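TRAP dicarboxylate transporter-DctP subunit (Marinobacter aquaeolei, PDB 4PFI) probably binds a small organic solute, perhaps an organic acid, in the periplasm and delivers it to a TRAP-type membrane transporter. Local coordinates at residues A135-F140 / L149-F154; G153-G158 / A247-N252; H117-E122 / A333-A338; D106-T111 / E141-N146. All coordinates share one frame; numbering follows the deposited sequence.

Interaction 1. Residues A135-F140 / L149-F154; sequences AFISAF and LQLLGF
The ring of Phe-154 presents its edge to the face of Phe-140, with Phe-154 CZ 3.7 Å from Phe-140 CD2. The planes stand at 74° in a T-shaped pair, and CZ sits off-centre, toward the rim of the Phe-140 ring. The neighbouring atom of the same edge, Phe-154 CE2, lies 3.8 Å from Phe-136 CE2. That second ring pair is oblique. Phe-136 CG is anti to the backbone N (chi1 -175°), which swings its ring toward the strand. Leu-151 fills the other part of the contact. Its CD2 lies 3.5 Å from Phe-140 CB and also touches Ile-137 CG2 at 3.9 Å. Gly-153 has backbone angles suited to glycine, and Ile-137 CD1 comes within 4.4 Å of its CA. A leucine in place of Phe-154 has no ring edge to offer, and would probably leave the Phe-140 face and Phe-136 CE2 without this aromatic partner. Phe-114 joins the rings from a loop, and Leu-334 of helix 318-339 packs on Phe-140. Helix 134-145 is thus laid against strand 149-164, which follows it in the chain. No hydrogen bond joins the two segments, so the contact rests on aromatic and aliphatic packing in a buried layer.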
loop_
_atom_site.group_PDB
_atom_site.type_symbol
_atom_site.label_atom_id
_atom_site.label_comp_id
_atom_site.label_asym_id
_atom_site.label_seq_id
_atom_site.Cartn_x
_atom_site.Cartn_y
_atom_site.Cartn_z
ATOM N N ALA A 135 5.216 -18.575 -5.432
ATOM C CA ALA A 135 4.421 -18.662 -6.656
ATOM C C ALA A 135 3.625 -17.374 -6.893
ATOM O O ALA A 135 3.322 -17.024 -8.035
ATOM C CB ALA A 135 3.482 -19.869 -6.603
ATOM N N PHE A 136 3.294 -16.663 -5.817
ATOM C CA PHE A 136 2.581 -15.393 -5.944
ATOM C C PHE A 136 3.575 -14.300 -6.331
ATOM O O PHE A 136 3.331 -13.525 -7.258
ATOM C CB PHE A 136 1.880 -15.041 -4.638
ATOM C CG PHE A 136 1.036 -13.810 -4.719
ATOM C CD1 PHE A 136 -0.235 -13.861 -5.279
ATOM C CD2 PHE A 136 1.499 -12.600 -4.219
ATOM C CE1 PHE A 136 -1.026 -12.725 -5.359
ATOM C CE2 PHE A 136 0.710 -11.453 -4.288
ATOM C CZ PHE A 136 -0.556 -11.519 -4.860
ATOM N N ILE A 137 4.713 -14.257 -5.645
ATOM C CA ILE A 137 5.739 -13.283 -5.976
ATOM C C ILE A 137 6.160 -13.467 -7.432
ATOM O O ILE A 137 6.198 -12.509 -8.203
ATOM C CB ILE A 137 6.972 -13.425 -5.052
ATOM C CG1 ILE A 137 6.585 -13.083 -3.605
ATOM C CG2 ILE A 137 8.129 -12.535 -5.546
ATOM C CD1 ILE A 137 7.771 -13.022 -2.628
ATOM N N SER A 138 6.456 -14.706 -7.810
ATOM C CA SER A 138 6.975 -14.992 -9.138
ATOM C C SER A 138 5.985 -14.580 -10.230
ATOM O O SER A 138 6.393 -14.143 -11.304
ATOM C CB SER A 138 7.354 -16.476 -9.277
ATOM O OG SER A 138 6.275 -17.325 -8.933
ATOM N N ALA A 139 4.691 -14.702 -9.962
ATOM C CA ALA A 139 3.681 -14.277 -10.934
ATOM C C ALA A 139 3.808 -12.773 -11.268
ATOM O O ALA A 139 3.396 -12.322 -12.341
ATOM C CB ALA A 139 2.261 -14.619 -10.433
ATOM N N PHE A 140 4.416 -12.012 -10.364
ATOM C CA PHE A 140 4.536 -10.578 -10.536
ATOM C C PHE A 140 5.863 -10.179 -11.115
ATOM O O PHE A 140 5.962 -9.139 -11.761
ATOM C CB PHE A 140 4.382 -9.882 -9.188
ATOM C CG PHE A 140 2.983 -9.514 -8.857
ATOM C CD1 PHE A 140 2.419 -8.368 -9.385
ATOM C CD2 PHE A 140 2.241 -10.291 -7.994
ATOM C CE1 PHE A 140 1.126 -8.000 -9.058
ATOM C CE2 PHE A 140 0.953 -9.931 -7.658
ATOM C CZ PHE A 140 0.388 -8.777 -8.190
ATOM N N LEU A 149 12.562 -3.462 -13.336
ATOM C CA LEU A 149 12.700 -3.512 -11.888
ATOM C C LEU A 149 12.784 -4.941 -11.359
ATOM O O LEU A 149 12.118 -5.849 -11.856
ATOM C CB LEU A 149 11.535 -2.767 -11.213
ATOM C CG LEU A 149 11.506 -1.246 -11.398
ATOM C CD1 LEU A 149 10.193 -0.667 -10.884
ATOM C CD2 LEU A 149 12.694 -0.593 -10.709
ATOM N N GLN A 150 13.597 -5.138 -10.330
ATOM C CA GLN A 150 13.633 -6.423 -9.650
ATOM C C GLN A 150 12.690 -6.385 -8.437
ATOM O O GLN A 150 12.950 -5.669 -7.475
ATOM C CB GLN A 150 15.063 -6.773 -9.219
ATOM C CG GLN A 150 15.175 -8.107 -8.512
ATOM C CD GLN A 150 14.796 -9.283 -9.402
ATOM O OE1 GLN A 150 15.449 -9.543 -10.411
ATOM N NE2 GLN A 150 13.737 -10.002 -9.027
ATOM N N LEU A 151 11.596 -7.147 -8.502
ATOM C CA LEU A 151 10.656 -7.275 -7.377
ATOM C C LEU A 151 11.242 -8.213 -6.331
ATOM O O LEU A 151 11.617 -9.329 -6.656
ATOM C CB LEU A 151 9.302 -7.822 -7.848
ATOM C CG LEU A 151 8.339 -8.214 -6.719
ATOM C CD1 LEU A 151 7.770 -6.980 -6.019
ATOM C CD2 LEU A 151 7.221 -9.122 -7.220
ATOM N N LEU A 152 11.318 -7.754 -5.081
ATOM C CA LEU A 152 11.876 -8.554 -3.989
ATOM C C LEU A 152 10.794 -9.047 -3.028
ATOM O O LEU A 152 10.993 -10.026 -2.316
ATOM C CB LEU A 152 12.921 -7.747 -3.215
ATOM C CG LEU A 152 14.102 -7.240 -4.057
ATOM C CD1 LEU A 152 15.095 -6.438 -3.208
ATOM C CD2 LEU A 152 14.801 -8.409 -4.757
ATOM N N GLY A 153 9.655 -8.360 -2.986
ATOM C CA GLY A 153 8.603 -8.737 -2.061
ATOM C C GLY A 153 7.551 -7.673 -1.824
ATOM O O GLY A 153 7.620 -6.561 -2.356
ATOM N N PHE A 154 6.570 -8.031 -1.004
ATOM C CA PHE A 154 5.483 -7.139 -0.653
ATOM C C PHE A 154 5.468 -6.871 0.855
ATOM O O PHE A 154 5.790 -7.756 1.647
ATOM C CB PHE A 154 4.153 -7.750 -1.119
ATOM C CG PHE A 154 4.060 -7.915 -2.622
ATOM C CD1 PHE A 154 4.133 -6.814 -3.456
ATOM C CD2 PHE A 154 3.948 -9.183 -3.206
ATOM C CE1 PHE A 154 4.071 -6.965 -4.830
ATOM C CE2 PHE A 154 3.883 -9.331 -4.594
ATOM C CZ PHE A 154 3.944 -8.229 -5.403
#

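Interaction 2. Residues G153-G158 / A247-N252; sequences GFVPEG and ASVVAN
Val-155 and Ala-247 form the tight part of this antiparallel strand pair. Val-155 N gives a 2.8 Å hydrogen bond to Ala-247 O, nearly in line with the carbonyl. Ala-247 N returns a bond of 2.8 Å to Val-155 O. The next pair, Phe-154 with Ser-248, is non-hydrogen-bonded. Here Ser-248 OG lies 3.4 Å from Phe-154 CE1, at the ring edge and near its plane. On the other face of the sheet, Val-155 keeps CG1 anti to its N (chi1 -178°), which leaves CG2 as the methyl that meets Val-249 CG2 at 3.9 Å. Val-249 N also bonds Gly-153 O at 3.0 Å, the donor tilted 30° from the carbonyl plane. The loose side begins at Pro-156, beyond which no hydrogen bond joins the two segments. There the contact is reduced to the side chain of Glu-157, whose OE1 lies 3.3 Å from Ala-247 CB. Its OE2 accepts a hydrogen bond from Gln-50. The touching residues are all buried. Phe-98 of strand 96-99 packs on Val-155, Ala-247 and Val-249, and Ala-278 of helix 263-296 also touches Val-155. Strand 244-252 therefore runs between strands 149-164 and 96-99, antiparallel to both.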
loop_
_atom_site.group_PDB
_atom_site.type_symbol
_atom_site.label_atom_id
_atom_site.label_comp_id
_atom_site.label_asym_id
_atom_site.label_seq_id
_atom_site.Cartn_x
_atom_site.Cartn_y
_atom_site.Cartn_z
ATOM N N GLY A 153 9.655 -8.360 -2.986
ATOM C CA GLY A 153 8.603 -8.737 -2.061
ATOM C C GLY A 153 7.551 -7.673 -1.824
ATOM O O GLY A 153 7.620 -6.561 -2.356
ATOM N N PHE A 154 6.570 -8.031 -1.004
ATOM C CA PHE A 154 5.483 -7.139 -0.653
ATOM C C PHE A 154 5.468 -6.871 0.855
ATOM O O PHE A 154 5.790 -7.756 1.647
ATOM C CB PHE A 154 4.153 -7.750 -1.119
ATOM C CG PHE A 154 4.060 -7.915 -2.622
ATOM C CD1 PHE A 154 4.133 -6.814 -3.456
ATOM C CD2 PHE A 154 3.948 -9.183 -3.206
ATOM C CE1 PHE A 154 4.071 -6.965 -4.830
ATOM C CE2 PHE A 154 3.883 -9.331 -4.594
ATOM C CZ PHE A 154 3.944 -8.229 -5.403
ATOM N N VAL A 155 5.104 -5.650 1.240
ATOM C CA VAL A 155 4.991 -5.268 2.641
ATOM C C VAL A 155 3.649 -4.586 2.975
ATOM O O VAL A 155 3.255 -3.636 2.308
ATOM C CB VAL A 155 6.123 -4.314 3.023
ATOM C CG1 VAL A 155 6.030 -3.965 4.496
ATOM C CG2 VAL A 155 7.487 -4.948 2.675
ATOM N N PRO A 156 2.955 -5.062 4.021
ATOM C CA PRO A 156 1.674 -4.486 4.476
ATOM C C PRO A 156 1.866 -3.147 5.217
ATOM O O PRO A 156 2.798 -3.051 6.018
ATOM C CB PRO A 156 1.145 -5.547 5.452
ATOM C CG PRO A 156 2.416 -6.171 6.044
ATOM C CD PRO A 156 3.436 -6.142 4.906
ATOM N N GLU A 157 1.041 -2.129 4.948
ATOM C CA GLU A 157 1.116 -0.864 5.709
ATOM C C GLU A 157 -0.156 -0.647 6.517
ATOM O O GLU A 157 -0.245 0.271 7.337
ATOM C CB GLU A 157 1.410 0.334 4.810
ATOM C CG GLU A 157 2.491 0.042 3.806
ATOM C CD GLU A 157 2.920 1.257 2.984
ATOM O OE1 GLU A 157 2.532 1.337 1.793
ATOM O OE2 GLU A 157 3.660 2.126 3.511
ATOM N N GLY A 158 -1.132 -1.518 6.323
ATOM C CA GLY A 158 -2.303 -1.501 7.165
ATOM C C GLY A 158 -3.597 -1.528 6.378
ATOM O O GLY A 158 -3.607 -1.330 5.161
ATOM N N ALA A 247 2.774 -2.216 -0.065
ATOM C CA ALA A 247 3.874 -1.569 -0.781
ATOM C C ALA A 247 4.861 -2.623 -1.309
ATOM O O ALA A 247 5.054 -3.656 -0.670
ATOM C CB ALA A 247 4.588 -0.605 0.133
ATOM N N SER A 248 5.472 -2.357 -2.470
ATOM C CA SER A 248 6.488 -3.234 -3.068
ATOM C C SER A 248 7.872 -2.825 -2.629
ATOM O O SER A 248 8.156 -1.629 -2.532
ATOM C CB SER A 248 6.494 -3.092 -4.602
ATOM O OG SER A 248 5.604 -3.969 -5.237
ATOM N N VAL A 249 8.755 -3.794 -2.411
ATOM C CA VAL A 249 10.184 -3.482 -2.332
ATOM C C VAL A 249 10.834 -3.883 -3.652
ATOM O O VAL A 249 10.780 -5.041 -4.053
ATOM C CB VAL A 249 10.898 -4.197 -1.152
ATOM C CG1 VAL A 249 12.414 -3.918 -1.194
ATOM C CG2 VAL A 249 10.308 -3.774 0.189
ATOM N N VAL A 250 11.443 -2.927 -4.337
ATOM C CA VAL A 250 12.057 -3.202 -5.636
ATOM C C VAL A 250 13.547 -2.864 -5.648
ATOM O O VAL A 250 14.033 -2.069 -4.841
ATOM C CB VAL A 250 11.360 -2.404 -6.777
ATOM C CG1 VAL A 250 9.931 -2.870 -6.950
ATOM C CG2 VAL A 250 11.445 -0.900 -6.520
ATOM N N ALA A 251 14.268 -3.464 -6.587
ATOM C CA ALA A 251 15.689 -3.190 -6.731
ATOM C C ALA A 251 16.068 -2.975 -8.186
ATOM O O ALA A 251 15.448 -3.519 -9.110
ATOM C CB ALA A 251 16.519 -4.316 -6.137
ATOM N N ASN A 252 17.105 -2.172 -8.376
ATOM C CA ASN A 252 17.736 -2.060 -9.678
ATOM C C ASN A 252 18.048 -3.446 -10.261
ATOM O O ASN A 252 18.608 -4.320 -9.593
ATOM C CB ASN A 252 19.002 -1.215 -9.597
ATOM C CG ASN A 252 19.654 -1.036 -10.946
ATOM O OD1 ASN A 252 20.596 -1.748 -11.292
ATOM N ND2 ASN A 252 19.132 -0.101 -11.735
#

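Interaction 3. Residues H117-E122 / A333-A338; sequences HFLLPE and ALIQRA
Leu-119 carries CG anti to its backbone N (chi1 180°), and this extends its two methyls toward helix 318-339. Ile-335 holds CG2 anti to its own N, with CG1 beside the N (chi1 -70°). The branch methyl CG2 is therefore the one that meets the loop. Leu-119 CD1 and Ile-335 CG2 touch at 4.0 Å, and the two side chains cross at about a right angle. The other methyl, Leu-119 CD2, lies 4.4 Å from Ala-338 CB. Leu-120 reaches Ala-338 CB too. Its backbone bond to CB points away from the helix, but its end turns back and brings CD1 to 4.2 Å from Ala-338 CB. Ala-338 is thus met by two leucines. Pro-121 adds a lighter touch, with CD 4.0 Å from Ala-338 O. No hydrogen bond crosses between the segments, and the packing is modest. Polar ties lie at the flanks: Glu-122 forms a salt bridge with Arg-309, and Arg-320 donates a hydrogen bond to His-117 O. Leu-130 of helix 124-132 also packs on Pro-121 and Ala-338. The arrangement is plain apolar loop-to-helix packing, in which the C-terminal helix of this solute-binding protein lies against the loop leading into helix 124-132.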
loop_
_atom_site.group_PDB
_atom_site.type_symbol
_atom_site.label_atom_id
_atom_site.label_comp_id
_atom_site.label_asym_id
_atom_site.label_seq_id
_atom_site.Cartn_x
_atom_site.Cartn_y
_atom_site.Cartn_z
ATOM N N HIS A 117 -11.354 -4.421 -3.776
ATOM C CA HIS A 117 -11.969 -4.593 -2.459
ATOM C C HIS A 117 -12.372 -6.060 -2.223
ATOM O O HIS A 117 -12.851 -6.712 -3.148
ATOM C CB HIS A 117 -13.184 -3.668 -2.312
ATOM C CG HIS A 117 -12.832 -2.209 -2.269
ATOM N ND1 HIS A 117 -13.749 -1.228 -2.021
ATOM C CD2 HIS A 117 -11.637 -1.581 -2.451
ATOM C CE1 HIS A 117 -13.147 -0.045 -2.051
ATOM N NE2 HIS A 117 -11.879 -0.236 -2.317
ATOM N N PHE A 118 -12.177 -6.555 -0.996
ATOM C CA PHE A 118 -12.667 -7.872 -0.560
ATOM C C PHE A 118 -12.063 -9.038 -1.343
ATOM O O PHE A 118 -12.695 -10.063 -1.500
ATOM C CB PHE A 118 -14.197 -7.909 -0.622
ATOM C CG PHE A 118 -14.842 -6.787 0.153
ATOM C CD1 PHE A 118 -14.807 -6.781 1.542
ATOM C CD2 PHE A 118 -15.446 -5.719 -0.500
ATOM C CE1 PHE A 118 -15.353 -5.738 2.264
ATOM C CE2 PHE A 118 -16.006 -4.674 0.230
ATOM C CZ PHE A 118 -15.952 -4.689 1.616
ATOM N N LEU A 119 -10.827 -8.889 -1.808
ATOM C CA LEU A 119 -10.221 -9.899 -2.658
ATOM C C LEU A 119 -9.241 -10.747 -1.860
ATOM O O LEU A 119 -9.453 -11.946 -1.672
ATOM C CB LEU A 119 -9.495 -9.251 -3.835
ATOM C CG LEU A 119 -8.814 -10.250 -4.781
ATOM C CD1 LEU A 119 -9.802 -10.741 -5.825
ATOM C CD2 LEU A 119 -7.603 -9.620 -5.433
ATOM N N LEU A 120 -8.156 -10.125 -1.411
ATOM C CA LEU A 120 -7.196 -10.798 -0.558
ATOM C C LEU A 120 -7.896 -11.260 0.717
ATOM O O LEU A 120 -8.865 -10.646 1.146
ATOM C CB LEU A 120 -6.070 -9.851 -0.198
ATOM C CG LEU A 120 -4.948 -9.667 -1.207
ATOM C CD1 LEU A 120 -5.464 -9.476 -2.636
ATOM C CD2 LEU A 120 -4.104 -8.473 -0.760
ATOM N N PRO A 121 -7.415 -12.356 1.322
ATOM C CA PRO A 121 -8.038 -12.875 2.547
ATOM C C PRO A 121 -8.004 -11.848 3.706
ATOM O O PRO A 121 -6.990 -11.174 3.892
ATOM C CB PRO A 121 -7.196 -14.113 2.871
ATOM C CG PRO A 121 -5.937 -13.957 2.106
ATOM C CD PRO A 121 -6.272 -13.176 0.887
ATOM N N GLU A 122 -9.118 -11.729 4.432
ATOM C CA GLU A 122 -9.270 -10.837 5.583
ATOM C C GLU A 122 -8.302 -11.187 6.688
ATOM O O GLU A 122 -7.608 -10.322 7.226
ATOM C CB GLU A 122 -10.659 -11.000 6.203
ATOM C CG GLU A 122 -11.809 -10.803 5.276
ATOM C CD GLU A 122 -13.131 -11.105 5.954
ATOM O OE1 GLU A 122 -13.117 -11.517 7.141
ATOM O OE2 GLU A 122 -14.183 -10.927 5.299
ATOM N N ALA A 333 -5.378 -14.810 -13.386
ATOM C CA ALA A 333 -4.689 -15.842 -12.612
ATOM C C ALA A 333 -4.335 -15.318 -11.233
ATOM O O ALA A 333 -4.433 -16.043 -10.247
ATOM C CB ALA A 333 -3.437 -16.311 -13.335
ATOM N N LEU A 334 -3.936 -14.050 -11.161
ATOM C CA LEU A 334 -3.633 -13.418 -9.874
ATOM C C LEU A 334 -4.869 -13.453 -8.971
ATOM O O LEU A 334 -4.800 -13.881 -7.810
ATOM C CB LEU A 334 -3.153 -11.984 -10.090
ATOM C CG LEU A 334 -1.814 -11.923 -10.832
ATOM C CD1 LEU A 334 -1.516 -10.521 -11.378
ATOM C CD2 LEU A 334 -0.683 -12.408 -9.929
ATOM N N ILE A 335 -5.998 -13.015 -9.525
ATOM C CA ILE A 335 -7.282 -13.071 -8.831
ATOM C C ILE A 335 -7.601 -14.501 -8.383
ATOM O O ILE A 335 -8.145 -14.718 -7.294
ATOM C CB ILE A 335 -8.423 -12.543 -9.727
ATOM C CG1 ILE A 335 -8.291 -11.029 -9.911
ATOM C CG2 ILE A 335 -9.788 -12.907 -9.152
ATOM C CD1 ILE A 335 -9.517 -10.360 -10.472
ATOM N N GLN A 336 -7.238 -15.475 -9.217
ATOM C CA GLN A 336 -7.483 -16.880 -8.914
ATOM C C GLN A 336 -6.605 -17.353 -7.766
ATOM O O GLN A 336 -7.083 -18.034 -6.859
ATOM C CB GLN A 336 -7.269 -17.755 -10.163
ATOM C CG GLN A 336 -8.499 -17.806 -11.077
ATOM C CD GLN A 336 -8.181 -18.035 -12.550
ATOM O OE1 GLN A 336 -7.167 -18.641 -12.905
ATOM N NE2 GLN A 336 -9.062 -17.544 -13.421
ATOM N N ARG A 337 -5.329 -16.990 -7.791
ATOM C CA ARG A 337 -4.427 -17.413 -6.729
ATOM C C ARG A 337 -4.849 -16.817 -5.380
ATOM O O ARG A 337 -4.794 -17.502 -4.352
ATOM C CB ARG A 337 -2.971 -17.059 -7.064
ATOM N N ALA A 338 -5.302 -15.560 -5.380
ATOM C CA ALA A 338 -5.671 -14.867 -4.136
ATOM C C ALA A 338 -7.065 -15.243 -3.638
ATOM O O ALA A 338 -7.398 -15.001 -2.490
ATOM C CB ALA A 338 -5.592 -13.371 -4.325
#

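Interaction 4. Residues D106-T111 / E141-N146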
loop_
_atom_site.group_PDB
_atom_site.type_symbol
_atom_site.label_atom_id
_atom_site.label_comp_id
_atom_site.label_asym_id
_atom_site.label_seq_id
_atom_site.Cartn_x
_atom_site.Cartn_y
_atom_site.Cartn_z
ATOM N N ASP A 106 0.929 2.816 -14.208
ATOM C CA ASP A 106 1.078 3.050 -15.645
ATOM C C ASP A 106 2.137 2.150 -16.257
ATOM O O ASP A 106 2.208 1.998 -17.475
ATOM C CB ASP A 106 1.421 4.511 -15.919
ATOM C CG ASP A 106 0.201 5.419 -15.857
ATOM O OD1 ASP A 106 -0.851 5.075 -16.455
ATOM O OD2 ASP A 106 0.294 6.482 -15.198
ATOM N N THR A 107 2.958 1.542 -15.413
ATOM C CA THR A 107 4.006 0.644 -15.887
ATOM C C THR A 107 3.708 -0.823 -15.518
ATOM O O THR A 107 3.920 -1.726 -16.335
ATOM C CB THR A 107 5.387 1.072 -15.324
ATOM O OG1 THR A 107 5.285 1.268 -13.903
ATOM C CG2 THR A 107 5.842 2.366 -15.945
ATOM N N VAL A 108 3.206 -1.043 -14.297
ATOM C CA VAL A 108 2.898 -2.379 -13.775
ATOM C C VAL A 108 1.452 -2.470 -13.260
ATOM O O VAL A 108 1.216 -2.510 -12.047
ATOM C CB VAL A 108 3.833 -2.727 -12.598
ATOM C CG1 VAL A 108 3.767 -4.200 -12.288
ATOM C CG2 VAL A 108 5.255 -2.293 -12.913
ATOM N N PRO A 109 0.485 -2.528 -14.184
ATOM C CA PRO A 109 -0.954 -2.483 -13.885
ATOM C C PRO A 109 -1.431 -3.643 -13.015
ATOM O O PRO A 109 -2.497 -3.557 -12.406
ATOM C CB PRO A 109 -1.613 -2.569 -15.266
ATOM C CG PRO A 109 -0.497 -2.354 -16.272
ATOM C CD PRO A 109 0.751 -2.809 -15.603
ATOM N N GLU A 110 -0.637 -4.702 -12.946
ATOM C CA GLU A 110 -0.993 -5.891 -12.191
ATOM C C GLU A 110 -1.069 -5.570 -10.698
ATOM O O GLU A 110 -1.751 -6.262 -9.940
ATOM C CB GLU A 110 0.038 -7.001 -12.449
ATOM C CG GLU A 110 0.044 -7.484 -13.905
ATOM C CD GLU A 110 0.639 -6.471 -14.890
ATOM O OE1 GLU A 110 1.555 -5.712 -14.500
ATOM O OE2 GLU A 110 0.196 -6.431 -16.062
ATOM N N THR A 111 -0.358 -4.530 -10.272
ATOM C CA THR A 111 -0.387 -4.136 -8.865
ATOM C C THR A 111 -1.782 -3.613 -8.477
ATOM O O THR A 111 -2.100 -3.531 -7.296
ATOM C CB THR A 111 0.714 -3.101 -8.522
ATOM O OG1 THR A 111 0.608 -1.956 -9.379
ATOM C CG2 THR A 111 2.095 -3.712 -8.687
ATOM N N GLU A 141 6.884 -10.987 -10.851
ATOM C CA GLU A 141 8.260 -10.677 -11.265
ATOM C C GLU A 141 8.402 -10.199 -12.713
ATOM O O GLU A 141 9.089 -9.221 -12.970
ATOM C CB GLU A 141 9.182 -11.882 -11.038
ATOM C CG GLU A 141 9.733 -11.996 -9.627
ATOM C CD GLU A 141 10.678 -13.188 -9.447
ATOM O OE1 GLU A 141 11.525 -13.447 -10.345
ATOM O OE2 GLU A 141 10.565 -13.874 -8.405
ATOM N N PRO A 142 7.780 -10.904 -13.668
ATOM C CA PRO A 142 7.879 -10.526 -15.084
ATOM C C PRO A 142 7.296 -9.137 -15.358
ATOM O O PRO A 142 7.891 -8.378 -16.123
ATOM C CB PRO A 142 7.057 -11.609 -15.793
ATOM C CG PRO A 142 7.032 -12.757 -14.847
ATOM C CD PRO A 142 6.999 -12.139 -13.489
ATOM N N ALA A 143 6.163 -8.803 -14.735
ATOM C CA ALA A 143 5.537 -7.500 -14.952
ATOM C C ALA A 143 6.476 -6.387 -14.494
ATOM O O ALA A 143 6.561 -5.328 -15.122
ATOM C CB ALA A 143 4.207 -7.418 -14.227
ATOM N N TYR A 144 7.196 -6.645 -13.408
ATOM C CA TYR A 144 8.152 -5.685 -12.872
ATOM C C TYR A 144 9.394 -5.560 -13.748
ATOM O O TYR A 144 9.909 -4.454 -13.953
ATOM C CB TYR A 144 8.579 -6.094 -11.463
ATOM C CG TYR A 144 7.643 -5.610 -10.377
ATOM C CD1 TYR A 144 6.510 -6.331 -10.053
ATOM C CD2 TYR A 144 7.899 -4.441 -9.677
ATOM C CE1 TYR A 144 5.667 -5.914 -9.083
ATOM C CE2 TYR A 144 7.052 -4.012 -8.689
ATOM C CZ TYR A 144 5.936 -4.759 -8.401
ATOM O OH TYR A 144 5.059 -4.395 -7.427
ATOM N N HIS A 145 9.881 -6.708 -14.232
ATOM C CA HIS A 145 11.043 -6.760 -15.117
ATOM C C HIS A 145 10.719 -5.948 -16.346
ATOM O O HIS A 145 11.528 -5.153 -16.802
ATOM C CB HIS A 145 11.381 -8.197 -15.515
ATOM C CG HIS A 145 12.123 -8.968 -14.463
ATOM N ND1 HIS A 145 13.275 -8.498 -13.865
ATOM C CD2 HIS A 145 11.896 -10.192 -13.926
ATOM C CE1 HIS A 145 13.715 -9.392 -12.996
ATOM N NE2 HIS A 145 12.896 -10.427 -13.011
ATOM N N ASN A 146 9.506 -6.129 -16.852
ATOM C CA ASN A 146 9.014 -5.371 -17.997
ATOM C C ASN A 146 9.120 -3.854 -17.793
ATOM O O ASN A 146 9.137 -3.099 -18.759
ATOM C CB ASN A 146 7.564 -5.769 -18.290
ATOM C CG ASN A 146 7.058 -5.225 -19.607
ATOM O OD1 ASN A 146 6.395 -4.184 -19.643
ATOM N ND2 ASN A 146 7.348 -5.933 -20.701
#
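Val-108 meets helix 134-145 with both of its methyls. From CB, the CG1 branch runs anti to the backbone N (chi1 -166°). CG1 touches Ala-143 CB at 3.8 Å. The same methyl lies over one face of the Tyr-144 ring, displaced toward the rim, at 4.1 Å from Tyr-144 CE1. The CG2 branch, anti to the carbonyl carbon, comes to 4.0 Å from the backbone oxygen Ala-143 O. Ala-143 CB is also met by Glu-110. The Glu-110 chain bends at chi2 (72°), which folds its carboxylate back until OE1 lies 3.2 Å from Ala-143 CB. This is a contact with a methyl, not a polar bond.

Thr-111 takes the far end of the tyrosine. Its CG2 lies 3.3 Å from Tyr-144 OH, and the two side chains cross at about a right angle. The hydroxyl of Thr-111 is turned the other way and gives a 2.8 Å hydrogen bond to Val-108 O. Thr-111 N binds the same oxygen at 3.1 Å, so one carbonyl is gripped twice by one residue. An alanine at Thr-111 would lose the methyl beside the tyrosine hydroxyl and is likely to leave Val-108 O with the backbone bond as its remaining grip from this residue.

Leu-104 of helix 101-104 touches both Thr-111 and Tyr-144. On the strand side, Leu-151 and Phe-154 pack on Tyr-144. The arrangement is the start of a 3-10 segment, from Pro-109 on, in which Thr-111 bonds back to the carbonyl of Val-108 just before it, packed on the C-terminal part of helix 134-145.

In the fold
Interactions 1, 2 and 4 form a continuous group, with centres 9 to 13 Å apart. Interactions 1 and 4 share helix 134-145. Interactions 1 and 2 share strand 149-164 and, in it, Gly-153 and Phe-154. Tyr-144 of interaction 4 touches Leu-151 of interaction 1 and Val-250 of interaction 2. Interaction 3 lies 16 to 18 Å from the others, centre to centre. Its Leu-334 packs on Phe-140 and on Glu-110, but its nearest atoms stay about 8 Å from interaction 2. Along the chain, interactions 1 and 2 both fall between the two segments of interaction 3. Interaction 4 alternates with interactions 1 and 3 and closes before interaction 2 opens. The C-terminal helix thus returns to layers formed by much earlier parts of the chain.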